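Local atomic coordinates of putative (PDB entry 4O8S), a protein that is a nucleotidyltransferase superfamily protein of the AbiEii toxin type and probably transfers nucleotides to an acceptor that remains to be defined. Residues A[32-37]-A[123-129]; A[145-150]-A[185-190]; A[153-158]-A[208-212]; A[179-183]-A[202-207]. All coordinates share one frame; numbering follows the deposited sequence.

Following the chain from its N terminus, interaction 1 closes the first loop: helix 29-36 meets the turn between strand 121-124 and helix 126-139, enclosing a passage rich in strands. The other three contacts lie further along and join helices to one another. Interaction 2 brings the start of helix 147-159 to helix 179-192, and interaction 3 brings the later part of the same helix to helix 202-231; their segments alternate along the chain, so the two loops cross. Interaction 4, between helices 179-192 and 202-231, also crosses interaction 2 but is nested inside the loop of interaction 3. Leu33 and Ile126 of interaction 1 touch Leu156 of segment 153-158, joining the strand-rich part to the helices.

Interaction 1: A[32-37]-A[123-129]; sequences ALYLGY and IAKIERI
The ring of Tyr37 carries the contact, and Ile126 covers one of its faces: CD1 of Ile126 stands 3.5 Å from the centroid of the Tyr37 ring, only 10° off the normal, a CH-pi contact almost centred on the ring. At the edge, near the ring plane, lie the carbonyl oxygen of Ala124 and, from the last turn of helix 29-36, CA of Leu33. Ile123 CG2 and Ile129 CD1 approach obliquely, each 3.7 Å from Tyr37 CE2. A first torsion of -60°, with CG opposite the carbonyl carbon, carries the ring across to the second segment, where its hydroxyl donates to the backbone: Tyr37 OH to Ala124 O is 2.7 Å, with a C=O...donor angle of 138° and the donor tilted out of the carbonyl plane. Asn116 is a second hydrogen-bonding partner of this hydroxyl. Beside the ring, aliphatic groups fill the interface. Ile123 reaches helix 29-36 with both branches, CG2 lying 3.5 Å from Ala32 CB and CD1 lying 3.6 Å from Gly36 CA. Leu33 and Ile129 run past each other in opposite directions, Leu33 CD1 resting 3.8 Å from Ile129 CG2. Helix 147-159 closes over Leu33 and Ile126 through Leu156. This buried contact thus combines apolar packing with polar direction. Apolar burial and dispersion keep the isoleucines against the helix and the ring face, while the hydroxyl supplies one directed bond, which ties a main-chain oxygen where the strand passes into the turn and, with Asn116, restrains the ring.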
loop_
_atom_site.group_PDB
_atom_site.type_symbol
_atom_site.label_atom_id
_atom_site.label_comp_id
_atom_site.label_asym_id
_atom_site.label_seq_id
_atom_site.Cartn_x
_atom_site.Cartn_y
_atom_site.Cartn_z
ATOM N N ALA A 32 1.181 3.887 1.122
ATOM C CA ALA A 32 1.219 4.808 -0.028
ATOM C C ALA A 32 -0.211 5.094 -0.471
ATOM O O ALA A 32 -0.598 6.248 -0.697
ATOM C CB ALA A 32 1.998 4.206 -1.175
ATOM N N LEU A 33 -1.016 4.043 -0.555
ATOM C CA LEU A 33 -2.441 4.226 -0.851
ATOM C C LEU A 33 -3.134 5.132 0.181
ATOM O O LEU A 33 -3.932 6.016 -0.180
ATOM C CB LEU A 33 -3.141 2.877 -0.942
ATOM C CG LEU A 33 -2.734 2.008 -2.130
ATOM C CD1 LEU A 33 -3.416 0.653 -2.039
ATOM C CD2 LEU A 33 -3.088 2.690 -3.461
ATOM N N TYR A 34 -2.799 4.948 1.457
ATOM C CA TYR A 34 -3.434 5.724 2.518
ATOM C C TYR A 34 -3.034 7.201 2.565
ATOM O O TYR A 34 -3.902 8.066 2.717
ATOM C CB TYR A 34 -3.183 5.087 3.885
ATOM C CG TYR A 34 -3.791 5.874 5.022
ATOM C CD1 TYR A 34 -5.175 5.915 5.202
ATOM C CD2 TYR A 34 -2.994 6.582 5.913
ATOM C CE1 TYR A 34 -5.749 6.637 6.252
ATOM C CE2 TYR A 34 -3.561 7.314 6.967
ATOM C CZ TYR A 34 -4.943 7.335 7.126
ATOM O OH TYR A 34 -5.524 8.049 8.157
ATOM N N LEU A 35 -1.734 7.484 2.454
ATOM C CA LEU A 35 -1.236 8.856 2.577
ATOM C C LEU A 35 -1.342 9.599 1.243
ATOM O O LEU A 35 -1.477 10.818 1.209
ATOM C CB LEU A 35 0.229 8.862 3.019
ATOM C CG LEU A 35 0.532 8.414 4.456
ATOM C CD1 LEU A 35 2.023 8.515 4.759
ATOM C CD2 LEU A 35 -0.270 9.249 5.445
ATOM N N GLY A 36 -1.249 8.856 0.150
ATOM C CA GLY A 36 -1.196 9.471 -1.161
ATOM C C GLY A 36 -2.462 9.373 -1.998
ATOM O O GLY A 36 -2.721 10.261 -2.812
ATOM N N TYR A 37 -3.255 8.318 -1.820
ATOM C CA TYR A 37 -4.314 8.083 -2.791
ATOM C C TYR A 37 -5.729 7.948 -2.238
ATOM O O TYR A 37 -6.637 7.535 -2.969
ATOM C CB TYR A 37 -3.962 6.886 -3.668
ATOM C CG TYR A 37 -2.663 7.064 -4.441
ATOM C CD1 TYR A 37 -2.579 7.970 -5.497
ATOM C CD2 TYR A 37 -1.526 6.318 -4.121
ATOM C CE1 TYR A 37 -1.399 8.130 -6.217
ATOM C CE2 TYR A 37 -0.338 6.463 -4.834
ATOM C CZ TYR A 37 -0.280 7.368 -5.879
ATOM O OH TYR A 37 0.880 7.522 -6.607
ATOM N N ILE A 123 6.127 8.890 -3.743
ATOM C CA ILE A 123 5.244 7.740 -3.606
ATOM C C ILE A 123 5.218 6.988 -4.931
ATOM O O ILE A 123 5.336 7.604 -6.002
ATOM C CB ILE A 123 3.809 8.205 -3.220
ATOM C CG1 ILE A 123 3.822 8.919 -1.865
ATOM C CG2 ILE A 123 2.841 7.047 -3.128
ATOM C CD1 ILE A 123 2.408 9.115 -1.263
ATOM N N ALA A 124 5.067 5.664 -4.865
ATOM C CA ALA A 124 5.023 4.824 -6.065
ATOM C C ALA A 124 3.774 5.144 -6.883
ATOM O O ALA A 124 2.734 5.525 -6.312
ATOM C CB ALA A 124 4.996 3.346 -5.674
ATOM N N LYS A 125 3.845 4.945 -8.197
ATOM C CA LYS A 125 2.659 5.121 -9.039
ATOM C C LYS A 125 1.640 4.017 -8.798
ATOM O O LYS A 125 1.994 2.897 -8.400
ATOM C CB LYS A 125 3.027 5.157 -10.527
ATOM C CG LYS A 125 3.925 6.324 -10.917
ATOM C CD LYS A 125 4.325 6.220 -12.384
ATOM C CE LYS A 125 4.992 7.513 -12.865
ATOM N NZ LYS A 125 5.379 7.437 -14.313
ATOM N N ILE A 126 0.378 4.339 -9.073
ATOM C CA ILE A 126 -0.727 3.430 -8.811
ATOM C C ILE A 126 -0.530 2.088 -9.503
ATOM O O ILE A 126 -0.810 1.018 -8.920
ATOM C CB ILE A 126 -2.079 4.030 -9.289
ATOM C CG1 ILE A 126 -2.503 5.184 -8.391
ATOM C CG2 ILE A 126 -3.176 2.967 -9.288
ATOM C CD1 ILE A 126 -2.999 4.711 -7.054
ATOM N N GLU A 127 -0.065 2.117 -10.747
ATOM C CA GLU A 127 0.055 0.863 -11.482
ATOM C C GLU A 127 1.088 -0.075 -10.849
ATOM O O GLU A 127 0.936 -1.287 -10.896
ATOM C CB GLU A 127 0.301 1.084 -12.995
ATOM C CG GLU A 127 1.500 1.942 -13.360
ATOM C CD GLU A 127 1.964 1.722 -14.810
ATOM O OE1 GLU A 127 3.128 2.081 -15.129
ATOM O OE2 GLU A 127 1.168 1.189 -15.627
ATOM N N ARG A 128 2.117 0.485 -10.222
ATOM C CA ARG A 128 3.102 -0.342 -9.523
ATOM C C ARG A 128 2.467 -0.930 -8.254
ATOM O O ARG A 128 2.677 -2.100 -7.916
ATOM C CB ARG A 128 4.334 0.502 -9.178
ATOM C CG ARG A 128 5.565 -0.263 -8.653
ATOM C CD ARG A 128 6.734 0.725 -8.500
ATOM N NE ARG A 128 7.943 0.185 -7.864
ATOM C CZ ARG A 128 9.087 -0.071 -8.506
ATOM N NH1 ARG A 128 9.188 0.138 -9.815
ATOM N NH2 ARG A 128 10.133 -0.543 -7.836
ATOM N N ILE A 129 1.668 -0.127 -7.559
ATOM C CA ILE A 129 0.975 -0.643 -6.389
ATOM C C ILE A 129 0.032 -1.796 -6.760
ATOM O O ILE A 129 -0.008 -2.816 -6.066
ATOM C CB ILE A 129 0.238 0.469 -5.632
ATOM C CG1 ILE A 129 1.264 1.530 -5.192
ATOM C CG2 ILE A 129 -0.504 -0.124 -4.430
ATOM C CD1 ILE A 129 0.662 2.873 -4.759
#

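Interaction 2: A[145-150]-A[185-190]; sequences TKARDL and DYLVDV
Ala147 and Asp189 share the one direct hydrogen bond of this contact. Ala147 N donates to Asp189 OD2 over 2.8 Å in a nearly straight line (168°), using the anti lone pair of the oxygen; CG of Asp189 lies anti to its backbone N (chi1 -164°), which brings the carboxylate to the start of helix 147-159. An aspartate from another helix thus accepts an N-H at the first turn, where the helix end would probably favour its negative charge. Close packing surrounds this bond. Ala147 CB is pressed to 3.5 Å from Val190 CG2, tighter than usual for two carbons, and the Tyr186 ring slides in beside the backbone, its CD1 3.4 Å from Ala147 CA. Leu150 CB stands over one face of that ring, offset toward the rim. The other side is looser and more exposed. Lys146 NZ makes a long salt bridge, 3.8 Å from Asp189 OD1, and the methyl CG2 of Thr145 lies against Asp185 O and near Tyr186 CE1. A water lies in the plane of the Tyr186 ring, accepting from Lys146 N at 2.8 Å and hydrogen-bonding to Tyr186 OH at 2.9 Å. Asp149 pairs with Lys133 and Arg144. Around the contact, helix 126-139 touches Tyr186 through Cys137, helix 166-176 supplies Phe175, and helix 202-231 packs on Leu150.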
loop_
_atom_site.group_PDB
_atom_site.type_symbol
_atom_site.label_atom_id
_atom_site.label_comp_id
_atom_site.label_asym_id
_atom_site.label_seq_id
_atom_site.Cartn_x
_atom_site.Cartn_y
_atom_site.Cartn_z
ATOM N N THR A 145 -2.305 -14.626 2.215
ATOM C CA THR A 145 -3.751 -14.644 2.366
ATOM C C THR A 145 -4.139 -13.608 3.410
ATOM O O THR A 145 -4.279 -13.914 4.599
ATOM C CB THR A 145 -4.248 -16.046 2.766
ATOM O OG1 THR A 145 -3.884 -16.989 1.743
ATOM C CG2 THR A 145 -5.769 -16.050 2.944
ATOM N N LYS A 146 -4.284 -12.363 2.956
ATOM C CA LYS A 146 -4.598 -11.250 3.847
ATOM C C LYS A 146 -5.719 -10.431 3.223
ATOM O O LYS A 146 -5.614 -9.982 2.073
ATOM C CB LYS A 146 -3.357 -10.384 4.089
ATOM C CG LYS A 146 -2.288 -11.046 4.979
ATOM C CD LYS A 146 -2.827 -11.345 6.386
ATOM C CE LYS A 146 -1.757 -11.954 7.286
ATOM N NZ LYS A 146 -2.279 -12.127 8.678
ATOM N N ALA A 147 -6.790 -10.246 3.981
ATOM C CA ALA A 147 -7.992 -9.632 3.441
ATOM C C ALA A 147 -7.751 -8.201 2.937
ATOM O O ALA A 147 -8.481 -7.708 2.065
ATOM C CB ALA A 147 -9.087 -9.662 4.473
ATOM N N ARG A 148 -6.735 -7.542 3.491
ATOM C CA ARG A 148 -6.358 -6.200 3.046
ATOM C C ARG A 148 -6.076 -6.157 1.561
ATOM O O ARG A 148 -6.331 -5.137 0.917
ATOM C CB ARG A 148 -5.127 -5.715 3.804
ATOM C CG ARG A 148 -5.421 -5.371 5.242
ATOM C CD ARG A 148 -4.146 -5.292 6.089
ATOM N NE ARG A 148 -4.491 -5.306 7.510
ATOM C CZ ARG A 148 -3.644 -5.033 8.505
ATOM N NH1 ARG A 148 -2.376 -4.699 8.253
ATOM N NH2 ARG A 148 -4.074 -5.088 9.758
ATOM N N ASP A 149 -5.545 -7.249 1.011
ATOM C CA ASP A 149 -5.256 -7.289 -0.413
ATOM C C ASP A 149 -6.554 -7.155 -1.215
ATOM O O ASP A 149 -6.604 -6.481 -2.254
ATOM C CB ASP A 149 -4.535 -8.586 -0.774
ATOM C CG ASP A 149 -3.143 -8.671 -0.156
ATOM O OD1 ASP A 149 -2.590 -7.604 0.199
ATOM O OD2 ASP A 149 -2.610 -9.802 -0.022
ATOM N N LEU A 150 -7.606 -7.803 -0.726
ATOM C CA LEU A 150 -8.903 -7.737 -1.388
ATOM C C LEU A 150 -9.510 -6.345 -1.260
ATOM O O LEU A 150 -9.971 -5.768 -2.251
ATOM C CB LEU A 150 -9.856 -8.776 -0.793
ATOM C CG LEU A 150 -11.252 -8.782 -1.416
ATOM C CD1 LEU A 150 -11.180 -8.978 -2.927
ATOM C CD2 LEU A 150 -12.098 -9.870 -0.787
ATOM N N ASP A 185 -11.724 -17.878 1.362
ATOM C CA ASP A 185 -10.324 -17.588 1.669
ATOM C C ASP A 185 -10.114 -16.501 2.731
ATOM O O ASP A 185 -9.175 -16.579 3.524
ATOM C CB ASP A 185 -9.558 -17.224 0.401
ATOM C CG ASP A 185 -9.405 -18.398 -0.539
ATOM O OD1 ASP A 185 -9.737 -19.532 -0.128
ATOM O OD2 ASP A 185 -8.949 -18.184 -1.686
ATOM N N TYR A 186 -10.990 -15.498 2.768
ATOM C CA TYR A 186 -10.697 -14.306 3.576
ATOM C C TYR A 186 -11.551 -14.091 4.809
ATOM O O TYR A 186 -11.216 -13.245 5.639
ATOM C CB TYR A 186 -10.781 -13.045 2.704
ATOM C CG TYR A 186 -9.671 -12.921 1.691
ATOM C CD1 TYR A 186 -8.348 -12.761 2.095
ATOM C CD2 TYR A 186 -9.946 -12.925 0.331
ATOM C CE1 TYR A 186 -7.322 -12.625 1.161
ATOM C CE2 TYR A 186 -8.923 -12.792 -0.610
ATOM C CZ TYR A 186 -7.618 -12.644 -0.182
ATOM O OH TYR A 186 -6.603 -12.513 -1.108
ATOM N N LEU A 187 -12.655 -14.828 4.935
ATOM C CA LEU A 187 -13.615 -14.542 6.009
ATOM C C LEU A 187 -13.019 -14.539 7.414
ATOM O O LEU A 187 -13.323 -13.647 8.222
ATOM C CB LEU A 187 -14.842 -15.463 5.940
ATOM C CG LEU A 187 -15.964 -14.984 6.873
ATOM C CD1 LEU A 187 -16.274 -13.530 6.612
ATOM C CD2 LEU A 187 -17.228 -15.813 6.720
ATOM N N VAL A 188 -12.160 -15.515 7.702
ATOM C CA VAL A 188 -11.520 -15.572 9.020
ATOM C C VAL A 188 -10.623 -14.354 9.244
ATOM O O VAL A 188 -10.696 -13.696 10.292
ATOM C CB VAL A 188 -10.687 -16.866 9.211
ATOM C CG1 VAL A 188 -9.788 -16.753 10.457
ATOM C CG2 VAL A 188 -11.609 -18.087 9.302
ATOM N N ASP A 189 -9.785 -14.057 8.256
ATOM C CA ASP A 189 -8.860 -12.944 8.378
ATOM C C ASP A 189 -9.613 -11.621 8.545
ATOM O O ASP A 189 -9.252 -10.818 9.401
ATOM C CB ASP A 189 -7.913 -12.885 7.181
ATOM C CG ASP A 189 -6.704 -11.999 7.442
ATOM O OD1 ASP A 189 -6.073 -12.165 8.523
ATOM O OD2 ASP A 189 -6.396 -11.131 6.582
ATOM N N VAL A 190 -10.676 -11.409 7.766
ATOM C CA VAL A 190 -11.487 -10.192 7.925
ATOM C C VAL A 190 -11.972 -9.991 9.360
ATOM O O VAL A 190 -11.780 -8.919 9.941
ATOM C CB VAL A 190 -12.735 -10.177 7.017
ATOM C CG1 VAL A 190 -13.650 -9.029 7.417
ATOM C CG2 VAL A 190 -12.351 -10.048 5.558
HETATM O O HOH W 1 -4.090 -11.866 0.166
#

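Interaction 3: A[153-158]-A[208-212]; sequences LHFLAK and ELGVM
Glu208 receives two donors from helix 147-159, one on each carboxylate oxygen. The shorter bond comes from His154, whose NE2 donates to Glu208 OE1 at 2.8 Å with an angle of 161°. The acceptor lies in the plane of the imidazole, yet the imidazole approaches from above the carboxylate, the two planes standing 61° apart. On the other oxygen, Lys158 NZ forms a salt bridge with Glu208 OE2 at 2.9 Å, weak as a hydrogen bond. The lysine chain runs extended until its last torsion, which bends the ammonium group toward the glutamate. Being shared in this way probably stabilises the carboxylate charge. Met212, a selenomethionine, lies against both His154 and Lys158: Met212 CE is 3.4 Å from His154 CD2, and Met212 SE is 3.7 Å from Lys158 CA. Further in, Ala157 CB meets Leu209 CD1 at 3.8 Å, and Leu209 continues into Leu172 and Phe175 of helix 166-176. The axes of segments 153-158 and 208-212 approach to 9.7 Å and run in broadly the same direction, 41° apart. It is an oblique helix-helix packing in the helical part of the chain, apolar inside, with a histidine-carboxylate bond and an ion pair toward its outer side.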
loop_
_atom_site.group_PDB
_atom_site.type_symbol
_atom_site.label_atom_id
_atom_site.label_comp_id
_atom_site.label_asym_id
_atom_site.label_seq_id
_atom_site.Cartn_x
_atom_site.Cartn_y
_atom_site.Cartn_z
ATOM N N LEU A 153 -7.448 -3.932 -3.499
ATOM C CA LEU A 153 -7.650 -4.152 -4.934
ATOM C C LEU A 153 -9.043 -3.701 -5.373
ATOM O O LEU A 153 -9.210 -3.172 -6.472
ATOM C CB LEU A 153 -7.414 -5.615 -5.322
ATOM C CG LEU A 153 -5.931 -5.987 -5.497
ATOM C CD1 LEU A 153 -5.793 -7.476 -5.807
ATOM C CD2 LEU A 153 -5.316 -5.148 -6.610
ATOM N N HIS A 154 -10.031 -3.910 -4.504
ATOM C CA HIS A 154 -11.388 -3.437 -4.747
ATOM C C HIS A 154 -11.401 -1.907 -4.786
ATOM O O HIS A 154 -11.986 -1.314 -5.687
ATOM C CB HIS A 154 -12.316 -3.976 -3.657
ATOM C CG HIS A 154 -13.687 -3.382 -3.676
ATOM N ND1 HIS A 154 -13.998 -2.204 -3.024
ATOM C CD2 HIS A 154 -14.837 -3.808 -4.256
ATOM C CE1 HIS A 154 -15.278 -1.928 -3.211
ATOM N NE2 HIS A 154 -15.808 -2.885 -3.955
ATOM N N PHE A 155 -10.732 -1.275 -3.818
ATOM C CA PHE A 155 -10.606 0.177 -3.775
ATOM C C PHE A 155 -9.973 0.700 -5.058
ATOM O O PHE A 155 -10.403 1.730 -5.621
ATOM C CB PHE A 155 -9.723 0.582 -2.589
ATOM C CG PHE A 155 -9.297 2.025 -2.613
ATOM C CD1 PHE A 155 -10.142 3.022 -2.123
ATOM C CD2 PHE A 155 -8.054 2.395 -3.135
ATOM C CE1 PHE A 155 -9.768 4.351 -2.157
ATOM C CE2 PHE A 155 -7.671 3.739 -3.180
ATOM C CZ PHE A 155 -8.525 4.723 -2.682
ATOM N N LEU A 156 -8.923 0.011 -5.502
ATOM C CA LEU A 156 -8.204 0.411 -6.707
ATOM C C LEU A 156 -9.066 0.258 -7.967
ATOM O O LEU A 156 -9.115 1.160 -8.792
ATOM C CB LEU A 156 -6.906 -0.399 -6.838
ATOM C CG LEU A 156 -5.833 0.097 -5.845
ATOM C CD1 LEU A 156 -4.738 -0.927 -5.686
ATOM C CD2 LEU A 156 -5.231 1.427 -6.316
ATOM N N ALA A 157 -9.734 -0.881 -8.120
ATOM C CA ALA A 157 -10.599 -1.094 -9.277
ATOM C C ALA A 157 -11.753 -0.090 -9.294
ATOM O O ALA A 157 -12.182 0.374 -10.361
ATOM C CB ALA A 157 -11.142 -2.527 -9.275
ATOM N N LYS A 158 -12.252 0.255 -8.113
ATOM C CA LYS A 158 -13.403 1.145 -8.012
ATOM C C LYS A 158 -13.044 2.607 -8.280
ATOM O O LYS A 158 -13.794 3.323 -8.949
ATOM C CB LYS A 158 -14.047 1.019 -6.623
ATOM C CG LYS A 158 -15.429 1.691 -6.488
ATOM C CD LYS A 158 -15.952 1.578 -5.049
ATOM C CE LYS A 158 -17.363 2.152 -4.907
ATOM N NZ LYS A 158 -18.416 1.094 -5.034
ATOM N N GLU A 208 -18.615 -7.429 -5.931
ATOM C CA GLU A 208 -18.408 -6.198 -6.669
ATOM C C GLU A 208 -17.073 -6.180 -7.425
ATOM O O GLU A 208 -17.015 -5.710 -8.575
ATOM C CB GLU A 208 -18.542 -4.979 -5.750
ATOM C CG GLU A 208 -18.485 -3.678 -6.536
ATOM C CD GLU A 208 -18.776 -2.453 -5.695
ATOM O OE1 GLU A 208 -18.577 -2.514 -4.461
ATOM O OE2 GLU A 208 -19.198 -1.425 -6.283
ATOM N N LEU A 209 -16.009 -6.693 -6.798
ATOM C CA LEU A 209 -14.701 -6.735 -7.464
ATOM C C LEU A 209 -14.692 -7.648 -8.687
ATOM O O LEU A 209 -14.160 -7.271 -9.737
ATOM C CB LEU A 209 -13.566 -7.144 -6.508
ATOM C CG LEU A 209 -12.222 -7.324 -7.243
ATOM C CD1 LEU A 209 -11.794 -6.013 -7.912
ATOM C CD2 LEU A 209 -11.113 -7.877 -6.332
ATOM N N GLY A 210 -15.252 -8.849 -8.553
ATOM C CA GLY A 210 -15.302 -9.780 -9.672
ATOM C C GLY A 210 -15.959 -9.164 -10.897
ATOM O O GLY A 210 -15.466 -9.288 -12.036
ATOM N N VAL A 211 -17.063 -8.463 -10.661
ATOM C CA VAL A 211 -17.796 -7.833 -11.755
ATOM C C VAL A 211 -17.055 -6.630 -12.338
ATOM O O VAL A 211 -16.976 -6.492 -13.562
ATOM C CB VAL A 211 -19.226 -7.448 -11.319
ATOM C CG1 VAL A 211 -19.940 -6.675 -12.415
ATOM C CG2 VAL A 211 -20.005 -8.706 -10.955
HETATM N N MSE A 212 -16.515 -5.758 -11.484
HETATM C CA MSE A 212 -15.739 -4.606 -11.967
HETATM C C MSE A 212 -14.554 -5.043 -12.808
HETATM O O MSE A 212 -14.226 -4.406 -13.812
HETATM C CB MSE A 212 -15.224 -3.745 -10.808
HETATM C CG MSE A 212 -16.320 -3.002 -10.050
HETATM SE SE MSE A 212 -15.587 -1.733 -8.708
HETATM C CE MSE A 212 -14.792 -3.045 -7.553
#

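Interaction 4: A[179-183]-A[202-207]; sequences PDKLV and LEETAL
Ala206 sits at the middle of the contact, its methyl surrounded by three residues of helix 179-192. Ala206 CB lies 3.8 Å from Pro179 O, 4.0 Å from Val183 CG2 and 4.2 Å from Leu182 CB, so the small residue brings the two backbones near each other. Beyond it, the larger side chains extend the interface in both directions. Toward one end, Pro179 and Leu207 meet at about a right angle, Pro179 CB touching Leu207 CD2 at 3.9 Å. Toward the other, Val183 sends CG1 to Leu202 and CG2 to Glu203 as well as Ala206. Its first torsion of 179° sets CG1 anti to the backbone N, facing Leu202, and directs CG2 to the flat end of Glu203, where Val183 CG2 is 3.8 Å from Glu203 CD. Leu202 CD2 in turn rests 3.7 Å from Val183 O. No hydrogen bond crosses this surface; near solvent, Asp180 OD1 and Glu203 OE2, two like charges, lie 4.6 Å apart and probably disfavour each other slightly. Further out, Asp178 and Asp201, each just before its helix, hydrogen-bond the backbone N of Lys181 and Glu204 in the first turn, and Leu150 of helix 147-159 packs on Leu202 and Thr205. The axes of segments 179-183 and 202-207 approach to 8.8 Å, 143° apart in direction. Since helix 202-231 is the next helix after 179-192 in the chain, this is a helical hairpin, a splayed antiparallel pair joined by the nine-residue connection 193-201, with Ala206 at the centre of the contact.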
loop_
_atom_site.group_PDB
_atom_site.type_symbol
_atom_site.label_atom_id
_atom_site.label_comp_id
_atom_site.label_asym_id
_atom_site.label_seq_id
_atom_site.Cartn_x
_atom_site.Cartn_y
_atom_site.Cartn_z
ATOM N N PRO A 179 -16.054 -15.382 -6.658
ATOM C CA PRO A 179 -16.299 -14.588 -5.449
ATOM C C PRO A 179 -16.547 -15.435 -4.210
ATOM O O PRO A 179 -16.227 -14.984 -3.109
ATOM C CB PRO A 179 -17.550 -13.776 -5.815
ATOM C CG PRO A 179 -17.447 -13.610 -7.306
ATOM C CD PRO A 179 -16.912 -14.947 -7.779
ATOM N N ASP A 180 -17.099 -16.637 -4.375
ATOM C CA ASP A 180 -17.317 -17.531 -3.237
ATOM C C ASP A 180 -15.999 -18.008 -2.640
ATOM O O ASP A 180 -15.862 -18.117 -1.421
ATOM C CB ASP A 180 -18.174 -18.735 -3.648
ATOM C CG ASP A 180 -19.665 -18.429 -3.626
ATOM O OD1 ASP A 180 -20.035 -17.233 -3.716
ATOM O OD2 ASP A 180 -20.465 -19.389 -3.522
ATOM N N LYS A 181 -15.033 -18.298 -3.506
ATOM C CA LYS A 181 -13.701 -18.715 -3.073
ATOM C C LYS A 181 -13.021 -17.602 -2.271
ATOM O O LYS A 181 -12.367 -17.857 -1.251
ATOM C CB LYS A 181 -12.844 -19.089 -4.288
ATOM C CG LYS A 181 -11.439 -19.582 -3.961
ATOM C CD LYS A 181 -10.585 -19.672 -5.232
ATOM C CE LYS A 181 -9.144 -20.055 -4.916
ATOM N NZ LYS A 181 -8.576 -19.203 -3.833
ATOM N N LEU A 182 -13.185 -16.365 -2.735
ATOM C CA LEU A 182 -12.618 -15.213 -2.037
ATOM C C LEU A 182 -13.203 -15.102 -0.630
ATOM O O LEU A 182 -12.483 -14.855 0.335
ATOM C CB LEU A 182 -12.900 -13.926 -2.812
ATOM C CG LEU A 182 -12.201 -13.709 -4.153
ATOM C CD1 LEU A 182 -12.713 -12.427 -4.797
ATOM C CD2 LEU A 182 -10.684 -13.668 -3.983
ATOM N N VAL A 183 -14.517 -15.287 -0.516
ATOM C CA VAL A 183 -15.153 -15.224 0.793
ATOM C C VAL A 183 -14.581 -16.321 1.688
ATOM O O VAL A 183 -14.138 -16.051 2.815
ATOM C CB VAL A 183 -16.684 -15.331 0.675
ATOM C CG1 VAL A 183 -17.326 -15.287 2.042
ATOM C CG2 VAL A 183 -17.204 -14.191 -0.171
ATOM N N LEU A 202 -17.391 -8.291 3.348
ATOM C CA LEU A 202 -16.564 -9.177 2.539
ATOM C C LEU A 202 -17.309 -9.728 1.323
ATOM O O LEU A 202 -16.773 -9.725 0.202
ATOM C CB LEU A 202 -15.999 -10.322 3.386
ATOM C CG LEU A 202 -15.260 -11.391 2.573
ATOM C CD1 LEU A 202 -14.168 -10.770 1.738
ATOM C CD2 LEU A 202 -14.668 -12.461 3.475
ATOM N N GLU A 203 -18.537 -10.198 1.539
ATOM C CA GLU A 203 -19.347 -10.730 0.446
ATOM C C GLU A 203 -19.591 -9.689 -0.651
ATOM O O GLU A 203 -19.374 -9.961 -1.829
ATOM C CB GLU A 203 -20.689 -11.266 0.972
ATOM C CG GLU A 203 -20.734 -12.780 1.227
ATOM C CD GLU A 203 -20.918 -13.607 -0.058
ATOM O OE1 GLU A 203 -20.843 -13.020 -1.167
ATOM O OE2 GLU A 203 -21.132 -14.844 0.045
ATOM N N GLU A 204 -20.042 -8.500 -0.261
ATOM C CA GLU A 204 -20.337 -7.442 -1.228
ATOM C C GLU A 204 -19.064 -7.047 -1.974
ATOM O O GLU A 204 -19.065 -6.937 -3.206
ATOM C CB GLU A 204 -20.969 -6.223 -0.539
ATOM C CG GLU A 204 -21.418 -5.107 -1.496
ATOM C CD GLU A 204 -22.028 -3.901 -0.774
ATOM O OE1 GLU A 204 -23.170 -4.014 -0.269
ATOM O OE2 GLU A 204 -21.365 -2.837 -0.718
ATOM N N THR A 205 -17.977 -6.864 -1.229
ATOM C CA THR A 205 -16.688 -6.512 -1.829
ATOM C C THR A 205 -16.251 -7.563 -2.850
ATOM O O THR A 205 -15.816 -7.227 -3.953
ATOM C CB THR A 205 -15.588 -6.358 -0.755
ATOM O OG1 THR A 205 -15.881 -5.223 0.072
ATOM C CG2 THR A 205 -14.205 -6.178 -1.417
ATOM N N ALA A 206 -16.382 -8.833 -2.486
ATOM C CA ALA A 206 -15.958 -9.920 -3.360
ATOM C C ALA A 206 -16.769 -9.936 -4.657
ATOM O O ALA A 206 -16.207 -10.063 -5.755
ATOM C CB ALA A 206 -16.092 -11.243 -2.640
ATOM N N LEU A 207 -18.089 -9.817 -4.527
ATOM C CA LEU A 207 -18.977 -9.794 -5.686
ATOM C C LEU A 207 -18.682 -8.597 -6.557
ATOM O O LEU A 207 -18.520 -8.730 -7.768
ATOM C CB LEU A 207 -20.447 -9.728 -5.248
ATOM C CG LEU A 207 -21.029 -11.050 -4.749
ATOM C CD1 LEU A 207 -22.426 -10.855 -4.152
ATOM C CD2 LEU A 207 -21.063 -12.051 -5.899
#